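Local coordinates for fibronectin type III domain-containing protein (Simiduia agarivorans, PDB 6P2K) that probably hydrolyses xyloglucan-type polysaccharides, as a family 74 glycoside hydrolase built on seven-bladed beta-propellers, at residues Q18-D23 / A333-Y338; T329-R334 / S351-T356; I703-Y708 / G717-T722. All blocks are in the same frame, centred on the assembly; numbering follows the deposited sequence.

Contact 1: Q18-D23 / A333-Y338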
ATOM      1  N   GLN B  18       1.971  12.487  47.625  1.00 24.28           N
ATOM      2  CA  GLN B  18       2.630  13.136  48.752  1.00 28.38           C
ATOM      3  C   GLN B  18       3.612  12.213  49.459  1.00 27.94           C
ATOM      4  O   GLN B  18       4.720  12.641  49.798  1.00 30.25           O
ATOM      5  CB  GLN B  18       1.588  13.650  49.747  1.00 29.54           C
ATOM      6  CG  GLN B  18       0.524  14.525  49.113  1.00 33.49           C
ATOM      7  CD  GLN B  18       1.105  15.781  48.490  1.00 41.17           C
ATOM      8  OE1 GLN B  18       1.647  16.640  49.186  1.00 42.19           O
ATOM      9  NE2 GLN B  18       0.997  15.893  47.170  1.00 44.51           N
ATOM     10  N   ASP B  19       3.240  10.952  49.676  1.00 22.57           N
ATOM     11  CA  ASP B  19       4.097  10.035  50.414  1.00 23.32           C
ATOM     12  C   ASP B  19       3.556   8.620  50.291  1.00 27.44           C
ATOM     13  O   ASP B  19       2.375   8.407  50.003  1.00 26.28           O
ATOM     14  CB  ASP B  19       4.197  10.433  51.890  1.00 29.44           C
ATOM     15  CG  ASP B  19       5.486   9.972  52.527  1.00 36.31           C
ATOM     16  OD1 ASP B  19       6.348   9.430  51.803  1.00 37.79           O
ATOM     17  OD2 ASP B  19       5.640  10.151  53.752  1.00 38.81           O
ATOM     18  N   VAL B  20       4.449   7.656  50.507  1.00 27.55           N
ATOM     19  CA  VAL B  20       4.094   6.256  50.705  1.00 26.60           C
ATOM     20  C   VAL B  20       4.840   5.790  51.945  1.00 28.66           C
ATOM     21  O   VAL B  20       6.073   5.876  51.997  1.00 27.95           O
ATOM     22  CB  VAL B  20       4.451   5.381  49.490  1.00 26.38           C
ATOM     23  CG1 VAL B  20       4.256   3.911  49.824  1.00 23.22           C
ATOM     24  CG2 VAL B  20       3.611   5.775  48.283  1.00 25.18           C
ATOM     25  N   VAL B  21       4.101   5.315  52.945  1.00 27.96           N
ATOM     26  CA  VAL B  21       4.653   5.019  54.261  1.00 28.35           C
ATOM     27  C   VAL B  21       4.470   3.538  54.557  1.00 30.37           C
ATOM     28  O   VAL B  21       3.351   3.017  54.476  1.00 29.99           O
ATOM     29  CB  VAL B  21       3.991   5.875  55.355  1.00 30.75           C
ATOM     30  CG1 VAL B  21       4.690   5.656  56.690  1.00 33.50           C
ATOM     31  CG2 VAL B  21       4.014   7.345  54.965  1.00 29.19           C
ATOM     32  N   ALA B  22       5.560   2.873  54.927  1.00 31.08           N
ATOM     33  CA  ALA B  22       5.501   1.462  55.272  1.00 28.88           C
ATOM     34  C   ALA B  22       5.078   1.278  56.722  1.00 32.35           C
ATOM     35  O   ALA B  22       5.475   2.043  57.607  1.00 33.67           O
ATOM     36  CB  ALA B  22       6.855   0.795  55.036  1.00 27.87           C
ATOM     37  N   ASP B  23       4.259   0.259  56.958  1.00 33.12           N
ATOM     38  CA  ASP B  23       3.896  -0.167  58.301  1.00 32.34           C
ATOM     39  C   ASP B  23       5.083  -0.924  58.884  1.00 33.78           C
ATOM     40  O   ASP B  23       5.436  -2.001  58.385  1.00 32.75           O
ATOM     41  CB  ASP B  23       2.635  -1.040  58.264  1.00 31.60           C
ATOM     42  CG  ASP B  23       2.120  -1.414  59.649  1.00 35.38           C
ATOM     43  OD1 ASP B  23       2.887  -1.347  60.636  1.00 37.81           O
ATOM     44  OD2 ASP B  23       0.934  -1.794  59.749  1.00 33.17           O
ATOM     45  N   ALA B 333      11.724  12.427  42.220  1.00 20.61           N
ATOM     46  CA  ALA B 333      11.525  11.681  43.461  1.00 20.50           C
ATOM     47  C   ALA B 333      11.216  12.669  44.584  1.00 23.75           C
ATOM     48  O   ALA B 333      12.069  13.023  45.402  1.00 24.03           O
ATOM     49  CB  ALA B 333      12.750  10.831  43.776  1.00 19.13           C
ATOM     50  N   ARG B 334       9.956  13.115  44.622  1.00 20.02           N
ATOM     51  CA  ARG B 334       9.524  14.082  45.625  1.00 20.90           C
ATOM     52  C   ARG B 334       9.283  13.449  46.988  1.00 26.58           C
ATOM     53  O   ARG B 334       8.956  14.167  47.938  1.00 29.71           O
ATOM     54  CB  ARG B 334       8.266  14.825  45.157  1.00 20.16           C
ATOM     55  CG  ARG B 334       7.184  13.952  44.549  1.00 18.58           C
ATOM     56  CD  ARG B 334       5.900  14.744  44.339  1.00 20.84           C
ATOM     57  NE  ARG B 334       5.322  15.214  45.598  1.00 26.98           N
ATOM     58  CZ  ARG B 334       5.326  16.483  46.002  1.00 27.45           C
ATOM     59  NH1 ARG B 334       5.884  17.425  45.252  1.00 24.81           N
ATOM     60  NH2 ARG B 334       4.771  16.811  47.160  1.00 27.40           N
ATOM     61  N   PHE B 335       9.424  12.132  47.100  1.00 26.40           N
ATOM     62  CA  PHE B 335       9.602  11.468  48.382  1.00 26.10           C
ATOM     63  C   PHE B 335      10.383  10.192  48.128  1.00 27.36           C
ATOM     64  O   PHE B 335      10.356   9.639  47.026  1.00 27.12           O
ATOM     65  CB  PHE B 335       8.271  11.155  49.079  1.00 26.68           C
ATOM     66  CG  PHE B 335       7.442  10.122  48.368  1.00 24.86           C
ATOM     67  CD1 PHE B 335       7.667   8.768  48.566  1.00 25.65           C
ATOM     68  CD2 PHE B 335       6.430  10.505  47.510  1.00 27.12           C
ATOM     69  CE1 PHE B 335       6.914   7.820  47.909  1.00 24.45           C
ATOM     70  CE2 PHE B 335       5.667   9.559  46.859  1.00 28.09           C
ATOM     71  CZ  PHE B 335       5.914   8.217  47.054  1.00 24.11           C
ATOM     72  N   ALA B 336      11.064   9.715  49.166  1.00 25.74           N
ATOM     73  CA  ALA B 336      11.833   8.484  49.056  1.00 28.08           C
ATOM     74  C   ALA B 336      12.140   7.975  50.453  1.00 29.29           C
ATOM     75  O   ALA B 336      12.710   8.708  51.267  1.00 33.94           O
ATOM     76  CB  ALA B 336      13.127   8.712  48.268  1.00 21.61           C
ATOM     77  N   HIS B 337      11.775   6.726  50.725  1.00 28.21           N
ATOM     78  CA  HIS B 337      11.955   6.136  52.042  1.00 30.14           C
ATOM     79  C   HIS B 337      12.543   4.740  51.927  1.00 31.59           C
ATOM     80  O   HIS B 337      12.164   3.965  51.042  1.00 33.22           O
ATOM     81  CB  HIS B 337      10.631   6.064  52.805  1.00 26.31           C
ATOM     82  CG  HIS B 337      10.004   7.399  53.046  1.00 31.55           C
ATOM     83  ND1 HIS B 337      10.518   8.311  53.944  1.00 33.10           N
ATOM     84  CD2 HIS B 337       8.904   7.977  52.511  1.00 30.70           C
ATOM     85  CE1 HIS B 337       9.762   9.394  53.949  1.00 34.42           C
ATOM     86  NE2 HIS B 337       8.777   9.218  53.086  1.00 33.56           N
ATOM     87  N   TYR B 338      13.471   4.431  52.826  1.00 28.68           N
ATOM     88  CA  TYR B 338      13.907   3.057  53.013  1.00 27.72           C
ATOM     89  C   TYR B 338      12.810   2.258  53.708  1.00 27.64           C
ATOM     90  O   TYR B 338      11.975   2.808  54.432  1.00 27.65           O
ATOM     91  CB  TYR B 338      15.181   3.010  53.853  1.00 30.29           C
ATOM     92  CG  TYR B 338      16.422   3.574  53.193  1.00 32.93           C
ATOM     93  CD1 TYR B 338      17.042   2.910  52.142  1.00 33.59           C
ATOM     94  CD2 TYR B 338      16.982   4.764  53.636  1.00 35.02           C
ATOM     95  CE1 TYR B 338      18.185   3.419  51.552  1.00 34.58           C
ATOM     96  CE2 TYR B 338      18.129   5.278  53.056  1.00 35.33           C
ATOM     97  CZ  TYR B 338      18.724   4.601  52.013  1.00 35.57           C
ATOM     98  OH  TYR B 338      19.861   5.107  51.427  1.00 34.38           O
TER
HETATM   99  O   HOH W   1       6.216  14.566  48.990  1.00 24.88           O
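Phe335 holds CG between its backbone N and carbonyl carbon (chi1 67°), and Asp19 holds CG anti to its backbone N (chi1 -153°), which sets the root of the phenyl ring facing strand 17-22 and brings the carboxylate carbon of Asp19 beside His337. Strands 17-22 and 336-338 are the first strands of the first and last blades of the N-terminal seven-bladed propeller, so the contact lies where that ring closes. Asp19 belongs to a classic beta bulge: with Gln18 it faces Ala33 of the next strand. Across the seam, Asp19 CA sits over one face of the Phe335 ring, 3.8 Å from its centroid, a CH-pi contact. Val20 N lies over the same face, and Val20 CG2 touches Phe335 CZ at 3.6 Å. Further along, His337 NE2 gives a weak hydrogen bond to Asp19 OD1 at 2.8 Å; the oxygen lies in the imidazole plane, at the ring edge, and also takes a weak bond from Val20 N. Glu269 holds His337 ND1, which fixes the rotation of the ring. At the other end the Gln18 amide lies against the Arg334 guanidinium, which Val17 O and Asp123 hold, close to the zinc ion bound by Gln16 and Asp124. There a water joins the two backbones, donating to Gln18 O at 2.6 Å and to Arg334 O at 3.0 Å.

Contact 2: T329-R334 / S351-T356; sequences TPPNAR and STTNQT
Pro331 and Thr353 bring their CA atoms within 3.9 Å of each other where the touching parts of two irregular segments, 331-334 and 351-354, run 98° apart. Asn332 N donates to Thr353 O at 3.1 Å from well above the carbonyl plane, and Arg289 NH1 holds the same oxygen. Just beyond, Ala333 is the centre of an inverse gamma turn, its CA 3.4 Å from Thr352 O in a CA-H...O contact. Among the side chains, Asn354 ND2 gives Asn332 OD1 a hydrogen bond of 2.8 Å, lying in the plane of the acceptor carbonyl, with the two amides turned 32° apart. Asn332 ND2 is taken by Asp288 O, so both ends of that amide are fixed. The same Asn354 ND2 also rests 3.4 Å from Arg334 CD. Thr353 CG2 packs on Pro331 CB at 3.7 Å. Thr352 sets OG1 anti to its backbone N (chi1 178°), turned into its own loop: it accepts from Asn354 N at 2.8 Å, forming an ST turn, and donates to Thr356 O. Its CG2 lies against Arg334 CG at 3.7 Å. An alanine in place of Thr352 would probably leave Asn354 N and Thr356 O without these mates and open a gap beside the Arg334 aliphatic chain. Both loops adjoin strands of the last blade of the N-terminal propeller. With no strand pairing between them, one backbone bond and an amide pair join the loops, while the Thr352 hydroxyl shapes its own, so their mutual position probably owes as much to side chains as to the backbone.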
ATOM      1  N   THR B 329       9.992  11.034  32.838  1.00 17.64           N
ATOM      2  CA  THR B 329      11.406  10.724  32.958  1.00 18.64           C
ATOM      3  C   THR B 329      12.234  11.977  32.710  1.00 18.51           C
ATOM      4  O   THR B 329      11.884  12.790  31.839  1.00 21.37           O
ATOM      5  CB  THR B 329      11.817   9.618  31.972  1.00 18.80           C
ATOM      6  OG1 THR B 329      13.240   9.453  31.990  1.00 18.90           O
ATOM      7  CG2 THR B 329      11.365   9.960  30.554  1.00 17.99           C
ATOM      8  N   PRO B 330      13.319  12.188  33.478  1.00 17.51           N
ATOM      9  CA  PRO B 330      13.736  11.411  34.652  1.00 17.70           C
ATOM     10  C   PRO B 330      12.709  11.477  35.777  1.00 19.26           C
ATOM     11  O   PRO B 330      11.870  12.376  35.767  1.00 17.15           O
ATOM     12  CB  PRO B 330      15.044  12.089  35.078  1.00 17.93           C
ATOM     13  CG  PRO B 330      15.544  12.755  33.857  1.00 19.12           C
ATOM     14  CD  PRO B 330      14.317  13.214  33.126  1.00 17.08           C
ATOM     15  N   PRO B 331      12.753  10.536  36.717  1.00 23.27           N
ATOM     16  CA  PRO B 331      11.838  10.615  37.859  1.00 24.29           C
ATOM     17  C   PRO B 331      12.084  11.887  38.658  1.00 23.08           C
ATOM     18  O   PRO B 331      13.226  12.319  38.837  1.00 22.33           O
ATOM     19  CB  PRO B 331      12.175   9.364  38.680  1.00 24.17           C
ATOM     20  CG  PRO B 331      12.963   8.479  37.766  1.00 21.52           C
ATOM     21  CD  PRO B 331      13.669   9.387  36.815  1.00 19.80           C
ATOM     22  N   ASN B 332      10.998  12.497  39.118  1.00 21.74           N
ATOM     23  CA  ASN B 332      11.064  13.524  40.156  1.00 22.92           C
ATOM     24  C   ASN B 332      10.702  12.832  41.466  1.00 21.65           C
ATOM     25  O   ASN B 332       9.524  12.648  41.780  1.00 20.66           O
ATOM     26  CB  ASN B 332      10.135  14.697  39.859  1.00 24.01           C
ATOM     27  CG  ASN B 332       9.810  15.513  41.107  1.00 26.28           C
ATOM     28  OD1 ASN B 332       8.643  15.737  41.430  1.00 26.97           O
ATOM     29  ND2 ASN B 332      10.846  15.940  41.820  1.00 23.68           N
ATOM     30  N   ALA B 333      11.724  12.427  42.220  1.00 20.61           N
ATOM     31  CA  ALA B 333      11.525  11.681  43.461  1.00 20.50           C
ATOM     32  C   ALA B 333      11.216  12.669  44.584  1.00 23.75           C
ATOM     33  O   ALA B 333      12.069  13.023  45.402  1.00 24.03           O
ATOM     34  CB  ALA B 333      12.750  10.831  43.776  1.00 19.13           C
ATOM     35  N   ARG B 334       9.956  13.115  44.622  1.00 20.02           N
ATOM     36  CA  ARG B 334       9.524  14.082  45.625  1.00 20.90           C
ATOM     37  C   ARG B 334       9.283  13.449  46.988  1.00 26.58           C
ATOM     38  O   ARG B 334       8.956  14.167  47.938  1.00 29.71           O
ATOM     39  CB  ARG B 334       8.266  14.825  45.157  1.00 20.16           C
ATOM     40  CG  ARG B 334       7.184  13.952  44.549  1.00 18.58           C
ATOM     41  CD  ARG B 334       5.900  14.744  44.339  1.00 20.84           C
ATOM     42  NE  ARG B 334       5.322  15.214  45.598  1.00 26.98           N
ATOM     43  CZ  ARG B 334       5.326  16.483  46.002  1.00 27.45           C
ATOM     44  NH1 ARG B 334       5.884  17.425  45.252  1.00 24.81           N
ATOM     45  NH2 ARG B 334       4.771  16.811  47.160  1.00 27.40           N
ATOM     46  N   SER B 351       9.378   5.198  46.405  1.00 24.98           N
ATOM     47  CA  SER B 351       9.546   6.537  45.837  1.00 22.62           C
ATOM     48  C   SER B 351       8.533   6.727  44.706  1.00 21.08           C
ATOM     49  O   SER B 351       7.528   6.011  44.636  1.00 24.24           O
ATOM     50  CB  SER B 351      10.997   6.744  45.374  1.00 23.32           C
ATOM     51  OG  SER B 351      11.196   8.068  44.906  1.00 21.87           O
ATOM     52  N   THR B 352       8.799   7.686  43.816  1.00 17.21           N
ATOM     53  CA  THR B 352       7.829   8.096  42.804  1.00 19.22           C
ATOM     54  C   THR B 352       8.546   8.800  41.658  1.00 18.51           C
ATOM     55  O   THR B 352       9.665   9.296  41.814  1.00 21.62           O
ATOM     56  CB  THR B 352       6.771   9.031  43.401  1.00 20.87           C
ATOM     57  OG1 THR B 352       5.857   9.449  42.377  1.00 20.81           O
ATOM     58  CG2 THR B 352       7.437  10.258  44.004  1.00 17.12           C
ATOM     59  N   THR B 353       7.883   8.845  40.499  1.00 15.39           N
ATOM     60  CA  THR B 353       8.331   9.717  39.418  1.00 20.68           C
ATOM     61  C   THR B 353       7.622  11.064  39.425  1.00 23.10           C
ATOM     62  O   THR B 353       8.010  11.945  38.645  1.00 21.11           O
ATOM     63  CB  THR B 353       8.143   9.058  38.039  1.00 18.25           C
ATOM     64  OG1 THR B 353       6.749   8.826  37.782  1.00 15.16           O
ATOM     65  CG2 THR B 353       8.927   7.751  37.947  1.00 14.72           C
ATOM     66  N   ASN B 354       6.583  11.207  40.267  1.00 21.13           N
ATOM     67  CA  ASN B 354       5.878  12.427  40.675  1.00 23.29           C
ATOM     68  C   ASN B 354       4.407  12.112  40.923  1.00 20.22           C
ATOM     69  O   ASN B 354       3.878  12.389  42.004  1.00 21.93           O
ATOM     70  CB  ASN B 354       5.973  13.572  39.661  1.00 26.28           C
ATOM     71  CG  ASN B 354       5.229  14.817  40.123  1.00 30.47           C
ATOM     72  OD1 ASN B 354       4.113  15.085  39.683  1.00 33.34           O
ATOM     73  ND2 ASN B 354       5.841  15.574  41.028  1.00 31.70           N
ATOM     74  N   GLN B 355       3.736  11.538  39.925  1.00 19.29           N
ATOM     75  CA  GLN B 355       2.324  11.196  40.019  1.00 20.99           C
ATOM     76  C   GLN B 355       2.097   9.714  40.278  1.00 20.46           C
ATOM     77  O   GLN B 355       0.974   9.227  40.107  1.00 23.85           O
ATOM     78  CB  GLN B 355       1.586  11.604  38.741  1.00 18.53           C
ATOM     79  CG  GLN B 355       1.901  12.998  38.224  1.00 19.69           C
ATOM     80  CD  GLN B 355       1.052  13.366  37.014  1.00 20.72           C
ATOM     81  OE1 GLN B 355       0.389  14.405  37.001  1.00 21.92           O
ATOM     82  NE2 GLN B 355       1.061  12.508  35.995  1.00 17.03           N
ATOM     83  N   THR B 356       3.131   8.985  40.687  1.00 18.21           N
ATOM     84  CA  THR B 356       3.115   7.530  40.652  1.00 19.37           C
ATOM     85  C   THR B 356       3.613   6.966  41.979  1.00 21.43           C
ATOM     86  O   THR B 356       3.943   7.702  42.913  1.00 21.94           O
ATOM     87  CB  THR B 356       3.971   7.017  39.486  1.00 21.75           C
ATOM     88  OG1 THR B 356       5.304   7.532  39.612  1.00 22.29           O
ATOM     89  CG2 THR B 356       3.387   7.484  38.159  1.00 17.43           C
TER

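Contact 3: I703-Y708 / G717-T722; sequences IVMSYY and GVFLGT
Met705 and Phe719 lie side by side, pointing the same way from one face of the sheet. From Met705 CB, CG goes between the backbone N and the carbonyl carbon (chi1 63°), on the face where Trp731 also packs. SD comes next, 3.8 Å from Phe719 CD1, an oblique Met-aromatic contact. The chain bends at chi2 to reach SD and at chi3 to place CE, which ends over the centre of the Tyr707 ring, 3.4 Å above its plane. Tyr707 crosses Phe719 at about a right angle, with Phe719 CE1 at the tyrosine's edge, 4.2 Å from CD2, while Tyr707 OH bonds Trp648 O. Strands 702-709 and 714-723 form a beta hairpin, the two middle strands of a four-stranded blade in the C-terminal propeller. Between 703-708 and 717-722 five backbone hydrogen bonds form, the straightest from Phe719 N to Met705 O at 2.9 Å (174° at the hydrogen). On the opposite face Val704 CG2 meets Val718 CG1 at 3.9 Å, and strand 745-751 of another blade packs on Val704. Opposite Val718 in the pairing, Ser706 OG hydrogen-bonds Ser741 O, and a water donates to both Ser706 OG, at 2.9 Å, and Tyr707 O.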
ATOM      1  N   ILE B 703     -32.223  13.437  34.965  1.00 29.47           N
ATOM      2  CA  ILE B 703     -31.377  14.608  35.169  1.00 26.78           C
ATOM      3  C   ILE B 703     -30.469  14.319  36.357  1.00 27.55           C
ATOM      4  O   ILE B 703     -30.911  13.743  37.357  1.00 29.80           O
ATOM      5  CB  ILE B 703     -32.213  15.883  35.416  1.00 28.39           C
ATOM      6  CG1 ILE B 703     -33.098  16.193  34.210  1.00 32.14           C
ATOM      7  CG2 ILE B 703     -31.314  17.072  35.731  1.00 24.50           C
ATOM      8  CD1 ILE B 703     -34.219  17.162  34.514  1.00 35.10           C
ATOM      9  N   VAL B 704     -29.199  14.711  36.249  1.00 23.25           N
ATOM     10  CA  VAL B 704     -28.219  14.476  37.302  1.00 24.42           C
ATOM     11  C   VAL B 704     -27.465  15.772  37.578  1.00 26.81           C
ATOM     12  O   VAL B 704     -27.296  16.614  36.694  1.00 25.75           O
ATOM     13  CB  VAL B 704     -27.241  13.334  36.927  1.00 25.09           C
ATOM     14  CG1 VAL B 704     -26.458  13.687  35.669  1.00 25.37           C
ATOM     15  CG2 VAL B 704     -26.298  12.999  38.083  1.00 22.92           C
ATOM     16  N   MET B 705     -27.033  15.937  38.828  1.00 26.12           N
ATOM     17  CA  MET B 705     -26.197  17.062  39.227  1.00 22.91           C
ATOM     18  C   MET B 705     -25.414  16.657  40.470  1.00 24.35           C
ATOM     19  O   MET B 705     -25.727  15.660  41.126  1.00 26.50           O
ATOM     20  CB  MET B 705     -27.030  18.324  39.482  1.00 22.45           C
ATOM     21  CG  MET B 705     -28.026  18.205  40.630  1.00 26.34           C
ATOM     22  SD  MET B 705     -27.316  18.632  42.236  1.00 30.99           S
ATOM     23  CE  MET B 705     -26.830  20.332  41.954  1.00 30.99           C
ATOM     24  N   SER B 706     -24.398  17.456  40.797  1.00 21.56           N
ATOM     25  CA  SER B 706     -23.541  17.169  41.941  1.00 24.97           C
ATOM     26  C   SER B 706     -23.134  18.468  42.619  1.00 25.47           C
ATOM     27  O   SER B 706     -22.586  19.363  41.968  1.00 23.26           O
ATOM     28  CB  SER B 706     -22.299  16.380  41.509  1.00 23.73           C
ATOM     29  OG  SER B 706     -21.279  16.447  42.489  1.00 30.71           O
ATOM     30  N   TYR B 707     -23.394  18.561  43.924  1.00 20.61           N
ATOM     31  CA  TYR B 707     -23.030  19.733  44.716  1.00 23.46           C
ATOM     32  C   TYR B 707     -21.626  19.547  45.279  1.00 24.50           C
ATOM     33  O   TYR B 707     -21.351  18.554  45.963  1.00 24.55           O
ATOM     34  CB  TYR B 707     -24.033  19.956  45.846  1.00 23.86           C
ATOM     35  CG  TYR B 707     -25.200  20.841  45.472  1.00 27.78           C
ATOM     36  CD1 TYR B 707     -24.995  22.129  44.995  1.00 26.96           C
ATOM     37  CD2 TYR B 707     -26.509  20.390  45.602  1.00 30.91           C
ATOM     38  CE1 TYR B 707     -26.056  22.945  44.656  1.00 26.44           C
ATOM     39  CE2 TYR B 707     -27.580  21.198  45.265  1.00 32.50           C
ATOM     40  CZ  TYR B 707     -27.347  22.474  44.791  1.00 32.59           C
ATOM     41  OH  TYR B 707     -28.409  23.282  44.452  1.00 35.62           O
ATOM     42  N   TYR B 708     -20.746  20.510  45.011  1.00 22.77           N
ATOM     43  CA  TYR B 708     -19.330  20.354  45.323  1.00 22.67           C
ATOM     44  C   TYR B 708     -18.689  21.729  45.446  1.00 27.39           C
ATOM     45  O   TYR B 708     -18.884  22.584  44.576  1.00 29.40           O
ATOM     46  CB  TYR B 708     -18.644  19.524  44.231  1.00 23.46           C
ATOM     47  CG  TYR B 708     -17.141  19.452  44.328  1.00 25.65           C
ATOM     48  CD1 TYR B 708     -16.524  18.609  45.244  1.00 28.00           C
ATOM     49  CD2 TYR B 708     -16.337  20.211  43.488  1.00 26.05           C
ATOM     50  CE1 TYR B 708     -15.145  18.534  45.325  1.00 28.97           C
ATOM     51  CE2 TYR B 708     -14.960  20.140  43.561  1.00 25.93           C
ATOM     52  CZ  TYR B 708     -14.369  19.303  44.480  1.00 26.86           C
ATOM     53  OH  TYR B 708     -12.996  19.238  44.558  1.00 31.10           O
ATOM     54  N   GLY B 717     -23.043  15.662  47.555  1.00 27.30           N
ATOM     55  CA  GLY B 717     -23.700  14.471  47.061  1.00 27.72           C
ATOM     56  C   GLY B 717     -24.089  14.549  45.601  1.00 27.29           C
ATOM     57  O   GLY B 717     -24.101  15.630  45.003  1.00 23.93           O
ATOM     58  N   VAL B 718     -24.399  13.395  45.016  1.00 27.30           N
ATOM     59  CA  VAL B 718     -24.847  13.285  43.632  1.00 24.74           C
ATOM     60  C   VAL B 718     -26.338  12.992  43.651  1.00 26.41           C
ATOM     61  O   VAL B 718     -26.794  12.117  44.397  1.00 29.95           O
ATOM     62  CB  VAL B 718     -24.078  12.186  42.878  1.00 25.97           C
ATOM     63  CG1 VAL B 718     -24.415  12.221  41.388  1.00 21.68           C
ATOM     64  CG2 VAL B 718     -22.582  12.343  43.108  1.00 25.60           C
ATOM     65  N   PHE B 719     -27.097  13.724  42.841  1.00 24.63           N
ATOM     66  CA  PHE B 719     -28.551  13.638  42.863  1.00 26.45           C
ATOM     67  C   PHE B 719     -29.091  13.353  41.471  1.00 26.20           C
ATOM     68  O   PHE B 719     -28.662  13.961  40.488  1.00 28.25           O
ATOM     69  CB  PHE B 719     -29.166  14.924  43.422  1.00 27.95           C
ATOM     70  CG  PHE B 719     -28.696  15.254  44.808  1.00 30.47           C
ATOM     71  CD1 PHE B 719     -27.550  16.016  45.004  1.00 28.48           C
ATOM     72  CD2 PHE B 719     -29.382  14.779  45.918  1.00 28.79           C
ATOM     73  CE1 PHE B 719     -27.109  16.311  46.281  1.00 31.00           C
ATOM     74  CE2 PHE B 719     -28.950  15.072  47.197  1.00 30.36           C
ATOM     75  CZ  PHE B 719     -27.811  15.840  47.381  1.00 32.66           C
ATOM     76  N   LEU B 720     -30.042  12.425  41.406  1.00 27.21           N
ATOM     77  CA  LEU B 720     -30.646  11.981  40.158  1.00 26.80           C
ATOM     78  C   LEU B 720     -32.141  12.260  40.215  1.00 31.50           C
ATOM     79  O   LEU B 720     -32.830  11.792  41.128  1.00 32.62           O
ATOM     80  CB  LEU B 720     -30.385  10.491  39.927  1.00 24.43           C
ATOM     81  CG  LEU B 720     -30.942   9.883  38.637  1.00 27.70           C
ATOM     82  CD1 LEU B 720     -30.037  10.209  37.455  1.00 24.58           C
ATOM     83  CD2 LEU B 720     -31.134   8.383  38.781  1.00 27.38           C
ATOM     84  N   GLY B 721     -32.637  13.018  39.245  1.00 30.14           N
ATOM     85  CA  GLY B 721     -34.052  13.343  39.151  1.00 29.11           C
ATOM     86  C   GLY B 721     -34.697  12.583  38.006  1.00 27.49           C
ATOM     87  O   GLY B 721     -34.076  12.379  36.957  1.00 28.78           O
ATOM     88  N   THR B 722     -35.943  12.166  38.214  1.00 27.80           N
ATOM     89  CA  THR B 722     -36.721  11.464  37.203  1.00 31.97           C
ATOM     90  C   THR B 722     -37.925  12.313  36.827  1.00 36.70           C
ATOM     91  O   THR B 722     -38.670  12.766  37.703  1.00 36.74           O
ATOM     92  CB  THR B 722     -37.175  10.088  37.700  1.00 34.79           C
ATOM     93  OG1 THR B 722     -36.029   9.309  38.069  1.00 36.68           O
ATOM     94  CG2 THR B 722     -37.946   9.358  36.607  1.00 32.68           C
TER
HETATM   95  O   HOH W   2     -20.788  15.895  45.262  1.00 26.28           O

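All three contacts are buried, but they lie in different parts of the fold. Contacts 1 and 2 share Ala333 and Arg334 and lie 11 Å apart between centres. Contact 1 joins two blades, while contact 2 fixes the loops of one of them; Phe335 CE2 against Thr352 CG2 (3.4 Å) and Ser351 OG with Phe335 O, a probable hydrogen bond, link them. The centre of contact 3 lies about 37 Å from the centres of both, inside one blade of the other propeller. Backbone pairing and apolar side chains carry it, whereas contact 1 relies on a ring face, a histidine-carboxylate pair and a water, and contact 2 on amides and methyls, both near a zinc site.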